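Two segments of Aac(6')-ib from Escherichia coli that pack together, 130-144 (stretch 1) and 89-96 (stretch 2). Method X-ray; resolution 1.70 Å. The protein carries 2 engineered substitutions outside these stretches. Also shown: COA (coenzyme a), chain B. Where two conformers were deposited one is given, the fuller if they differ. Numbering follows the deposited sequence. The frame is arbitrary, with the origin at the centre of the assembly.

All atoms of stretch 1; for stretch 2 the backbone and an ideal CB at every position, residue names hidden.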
# COMPACT_ATOMS: atom_id res chain seq x y z
N GLY A 130 4.01 6.06 14.60
CA GLY A 130 2.56 5.94 14.40
C GLY A 130 2.01 6.51 13.10
O GLY A 130 0.81 6.37 12.81
N LEU A 131 2.87 7.13 12.30
CA LEU A 131 2.44 7.79 11.04
C LEU A 131 2.00 6.77 9.98
O LEU A 131 1.06 7.02 9.22
CB LEU A 131 3.58 8.66 10.50
CG LEU A 131 3.30 10.02 9.89
CD1 LEU A 131 2.43 10.90 10.84
CD2 LEU A 131 4.64 10.73 9.60
N GLY A 132 2.71 5.64 9.92
CA GLY A 132 2.34 4.57 8.99
C GLY A 132 0.96 3.99 9.32
O GLY A 132 0.15 3.75 8.42
N THR A 133 0.69 3.78 10.61
CA THR A 133 -0.65 3.34 11.04
C THR A 133 -1.73 4.36 10.62
O THR A 133 -2.77 3.97 10.07
CB THR A 133 -0.67 3.06 12.58
OG1 THR A 133 0.27 2.02 12.87
CG2 THR A 133 -2.04 2.59 13.03
N LYS A 134 -1.48 5.65 10.83
CA LYS A 134 -2.41 6.69 10.35
C LYS A 134 -2.65 6.63 8.84
O LYS A 134 -3.79 6.73 8.37
CB LYS A 134 -1.88 8.08 10.72
CG LYS A 134 -2.06 8.37 12.18
CD LYS A 134 -1.34 9.64 12.56
CE LYS A 134 -1.44 9.86 14.06
NZ LYS A 134 -2.74 10.53 14.37
N LEU A 135 -1.56 6.47 8.09
CA LEU A 135 -1.63 6.38 6.63
C LEU A 135 -2.49 5.17 6.23
O LEU A 135 -3.44 5.30 5.43
CB LEU A 135 -0.21 6.29 6.05
CG LEU A 135 -0.03 6.35 4.53
CD1 LEU A 135 1.45 6.55 4.22
CD2 LEU A 135 -0.57 5.08 3.84
N VAL A 136 -2.19 4.00 6.80
CA VAL A 136 -2.96 2.80 6.49
C VAL A 136 -4.44 2.97 6.85
O VAL A 136 -5.32 2.68 6.03
CB VAL A 136 -2.31 1.55 7.09
CG1 VAL A 136 -3.17 0.31 6.79
CG2 VAL A 136 -0.90 1.37 6.46
N ARG A 137 -4.73 3.51 8.03
CA ARG A 137 -6.13 3.76 8.42
C ARG A 137 -6.85 4.67 7.41
O ARG A 137 -7.99 4.42 7.04
CB ARG A 137 -6.20 4.33 9.84
CG ARG A 137 -5.82 3.31 10.91
CD ARG A 137 -5.89 3.91 12.29
NE ARG A 137 -5.62 2.91 13.31
CZ ARG A 137 -5.24 3.18 14.56
NH1 ARG A 137 -5.09 4.43 14.95
NH2 ARG A 137 -5.00 2.20 15.40
N ALA A 138 -6.15 5.71 6.94
CA ALA A 138 -6.73 6.64 5.96
C ALA A 138 -7.02 5.95 4.62
O ALA A 138 -8.07 6.17 3.99
CB ALA A 138 -5.81 7.85 5.77
N LEU A 139 -6.09 5.08 4.21
CA LEU A 139 -6.27 4.32 2.98
C LEU A 139 -7.42 3.31 3.08
O LEU A 139 -8.21 3.18 2.16
CB LEU A 139 -4.95 3.62 2.61
CG LEU A 139 -4.92 3.04 1.19
CD1 LEU A 139 -5.50 3.97 0.10
CD2 LEU A 139 -3.51 2.63 0.81
N VAL A 140 -7.52 2.64 4.23
CA VAL A 140 -8.60 1.69 4.47
C VAL A 140 -9.95 2.42 4.42
O VAL A 140 -10.89 1.95 3.79
CB VAL A 140 -8.41 0.96 5.82
CG1 VAL A 140 -9.68 0.23 6.28
CG2 VAL A 140 -7.25 -0.06 5.70
N GLU A 141 -10.03 3.55 5.11
CA GLU A 141 -11.28 4.35 5.10
C GLU A 141 -11.66 4.79 3.67
O GLU A 141 -12.82 4.62 3.24
CB GLU A 141 -11.17 5.54 6.04
CG GLU A 141 -12.49 6.33 6.14
CD GLU A 141 -12.48 7.34 7.25
OE1 GLU A 141 -12.06 7.00 8.38
OE2 GLU A 141 -12.88 8.49 6.99
N LEU A 142 -10.67 5.29 2.91
CA LEU A 142 -10.89 5.70 1.54
C LEU A 142 -11.49 4.55 0.72
O LEU A 142 -12.53 4.70 0.05
CB LEU A 142 -9.55 6.18 0.94
CG LEU A 142 -9.52 6.76 -0.48
CD1 LEU A 142 -8.23 7.56 -0.64
CD2 LEU A 142 -9.58 5.65 -1.51
N LEU A 143 -10.84 3.39 0.79
CA LEU A 143 -11.27 2.24 0.03
C LEU A 143 -12.70 1.79 0.39
O LEU A 143 -13.48 1.48 -0.51
CB LEU A 143 -10.25 1.10 0.13
CG LEU A 143 -8.91 1.40 -0.57
CD1 LEU A 143 -7.84 0.35 -0.18
CD2 LEU A 143 -9.07 1.47 -2.09
N PHE A 144 -13.03 1.73 1.68
CA PHE A 144 -14.38 1.33 2.06
C PHE A 144 -15.44 2.39 1.70
O PHE A 144 -16.63 2.11 1.68
CB PHE A 144 -14.46 0.93 3.53
CG PHE A 144 -13.84 -0.43 3.82
CD1 PHE A 144 -14.17 -1.54 3.02
CD2 PHE A 144 -13.00 -0.62 4.92
CE1 PHE A 144 -13.64 -2.83 3.30
CE2 PHE A 144 -12.44 -1.89 5.21
CZ PHE A 144 -12.76 -2.98 4.41
N UNK A 89 4.29 16.33 1.49
CA UNK A 89 4.24 14.93 1.07
C UNK A 89 5.14 14.07 1.97
O UNK A 89 6.33 14.37 2.13
CB UNK A 89 4.66 14.80 -0.39
N UNK A 90 4.57 13.03 2.58
CA UNK A 90 5.33 12.20 3.51
C UNK A 90 5.40 10.71 3.15
O UNK A 90 6.05 9.92 3.84
CB UNK A 90 4.72 12.34 4.91
N UNK A 91 4.76 10.31 2.06
CA UNK A 91 4.85 8.92 1.68
C UNK A 91 4.11 8.62 0.40
O UNK A 91 3.45 9.51 -0.18
CB UNK A 91 4.31 8.03 2.81
N UNK A 92 4.23 7.37 -0.02
CA UNK A 92 3.60 6.89 -1.24
C UNK A 92 2.71 5.71 -0.85
O UNK A 92 3.10 4.90 -0.01
CB UNK A 92 4.64 6.49 -2.29
N UNK A 93 1.54 5.60 -1.46
CA UNK A 93 0.72 4.41 -1.28
C UNK A 93 0.08 4.03 -2.60
O UNK A 93 0.04 4.84 -3.55
CB UNK A 93 -0.35 4.64 -0.21
N UNK A 94 -0.40 2.80 -2.68
CA UNK A 94 -1.14 2.38 -3.86
C UNK A 94 -2.21 1.40 -3.43
O UNK A 94 -2.02 0.68 -2.42
CB UNK A 94 -0.22 1.76 -4.91
N UNK A 95 -3.33 1.41 -4.14
CA UNK A 95 -4.34 0.38 -3.99
C UNK A 95 -4.50 -0.34 -5.33
O UNK A 95 -4.25 0.23 -6.40
CB UNK A 95 -5.67 0.98 -3.52
N UNK A 96 -4.94 -1.60 -5.29
CA UNK A 96 -5.08 -2.35 -6.52
C UNK A 96 -6.29 -3.27 -6.44
O UNK A 96 -6.71 -3.68 -5.34
CB UNK A 96 -3.81 -3.15 -6.81
N1A COA B . 10.38 -5.02 14.31
C2A COA B . 9.18 -5.37 14.79
N3A COA B . 8.30 -4.45 15.17
C4A COA B . 8.61 -3.15 15.09
C5A COA B . 9.84 -2.75 14.60
C6A COA B . 10.74 -3.72 14.20
N6A COA B . 11.94 -3.36 13.72
N7A COA B . 9.89 -1.41 14.62
C8A COA B . 8.73 -0.99 15.12
N9A COA B . 7.96 -2.04 15.41
C1B COA B . 6.60 -2.00 15.94
C2B COA B . 6.45 -0.65 16.61
O2B COA B . 6.77 -0.80 18.00
C3B COA B . 4.98 -0.35 16.35
O3B COA B . 4.17 -1.15 17.22
P3B COA B . 3.71 -0.61 18.65
O7A COA B . 2.62 -1.70 19.14
O8A COA B . 2.91 0.76 18.39
O9A COA B . 4.86 -0.46 19.58
C4B COA B . 4.78 -0.88 14.92
O4B COA B . 5.77 -1.93 14.74
C5B COA B . 4.83 0.08 13.73
O5B COA B . 3.74 1.02 13.74
P1A COA B . 4.02 2.51 13.15
O1A COA B . 2.71 3.16 12.78
O2A COA B . 4.96 3.29 13.99
O3A COA B . 4.76 2.11 11.80
P2A COA B . 5.53 3.19 10.84
O4A COA B . 4.99 4.54 11.11
O5A COA B . 7.00 2.95 10.85
O6A COA B . 4.95 2.69 9.41
CBP COA B . 5.74 1.39 7.51
CCP COA B . 5.15 1.33 8.94
CDP COA B . 5.98 -0.06 7.04
CEP COA B . 4.71 2.09 6.59
CAP COA B . 7.08 2.19 7.54
OAP COA B . 7.93 1.72 8.61
C9P COA B . 7.83 2.17 6.19
O9P COA B . 7.39 2.82 5.23
N8P COA B . 8.94 1.41 6.15
C7P COA B . 9.78 1.27 4.93
C6P COA B . 8.96 0.72 3.74
C5P COA B . 8.09 -0.51 4.07
O5P COA B . 8.48 -1.40 4.84
N4P COA B . 6.89 -0.56 3.47
C3P COA B . 5.95 -1.67 3.73
C2P COA B . 6.17 -2.87 2.81
S1P COA B . 4.88 -4.18 3.05

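The helix 131-144 lies over the strand 89-96, with axes 10.3 Å apart at closest approach and N-to-C directions 32° apart. It offers a row of leucines: Leu131, Leu135, Leu139 and Leu143. No charged or polar side chain of the helix reaches the strand.

Position 89 is out of reach of the helix. Its phi of -72° and psi of 125° suit many residues, proline among them. The residue is Pro89, and it makes no contact with the helix.

At position 90, CA-to-CB points toward the helix. The ideal CB lies 5.0 Å from Leu131 CD2, which leaves room for a branched or medium-sized apolar chain such as valine, isoleucine, leucine or methionine. The residue is Ile90. Its side chain extends to Leu131, with Ile90 CD1 3.7 Å from Leu131 CD2.

Position 91 also faces the helix, but space is tight: an ideal CB would sit 3.5 Å from Leu135 CD1. The backbone is almost fully extended, with phi -178° and psi 177°. Glycine fits easily; alanine would be close, and anything larger would have to find a way around the leucine. The residue is Gly91, where no CB approaches Leu135.

Position 92 points away, and the helix sets no limit on it. The strand backbone would accept many residues, including β-branched and aromatic ones. The residue is Tyr92. Its OH donates a hydrogen bond to the side chain at position 94.

Position 93 points toward the helix between two leucines. Its ideal CB is 3.9 Å from Leu139 CD2 and 4.1 Å from Leu135 CD2. These are already contact distances, so a small residue is favoured: alanine, perhaps glycine or serine. The residue is Ala93. Its CB touches both leucines.

Position 94 points away. The extended backbone takes most residues, polar, β-branched or aromatic, and stretch 1 does not choose among them. The residue is Gln94. Tyr92 OH donates to Gln94 OE1 at 2.8 Å. The backbone still meets the helix, with Gln94 O 4.1 Å from Leu139 CD2.

Position 95 faces the helix again. The ideal CB is 3.7 Å from Leu143 CD2, already in contact, and 4.7 Å from Leu139 CD1. A small side chain is the safest guess: alanine, serine, perhaps cysteine or threonine. The residue is Ser95. Its CB packs 3.7 Å from Leu143 CD2, while OG hydrogen-bonds elsewhere in the structure.

Position 96 points away. Many side chains, large ones included, would suit this extended position. The residue is Tyr96, whose OH is hydrogen-bonded elsewhere in the structure.

Stretch 2 89-96: PIGYAQSY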
# COMPACT_ATOMS: atom_id res chain seq x y z
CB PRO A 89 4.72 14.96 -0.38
CG PRO A 89 5.61 16.19 -0.47
CD PRO A 89 5.04 17.18 0.53
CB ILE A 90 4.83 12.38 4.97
CG1 ILE A 90 3.36 11.96 5.10
CG2 ILE A 90 5.06 13.81 5.43
CD1 ILE A 90 2.98 11.22 6.38
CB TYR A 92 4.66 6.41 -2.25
CG TYR A 92 4.08 5.62 -3.40
CD1 TYR A 92 3.60 6.28 -4.55
CD2 TYR A 92 4.01 4.22 -3.36
CE1 TYR A 92 3.05 5.54 -5.62
CE2 TYR A 92 3.44 3.46 -4.42
CZ TYR A 92 2.97 4.16 -5.55
OH TYR A 92 2.44 3.47 -6.61
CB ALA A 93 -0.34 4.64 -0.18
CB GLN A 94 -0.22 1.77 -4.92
CG GLN A 94 0.60 0.58 -4.40
CD GLN A 94 1.51 -0.02 -5.45
OE1 GLN A 94 2.09 0.70 -6.29
NE2 GLN A 94 1.69 -1.33 -5.39
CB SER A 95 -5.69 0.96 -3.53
OG SER A 95 -6.19 1.90 -4.48
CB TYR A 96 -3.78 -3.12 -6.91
CG TYR A 96 -3.32 -4.09 -5.84
CD1 TYR A 96 -3.85 -5.39 -5.80
CD2 TYR A 96 -2.37 -3.72 -4.87
CE1 TYR A 96 -3.48 -6.30 -4.81
CE2 TYR A 96 -1.98 -4.65 -3.85
CZ TYR A 96 -2.55 -5.92 -3.84
OH TYR A 96 -2.21 -6.86 -2.88
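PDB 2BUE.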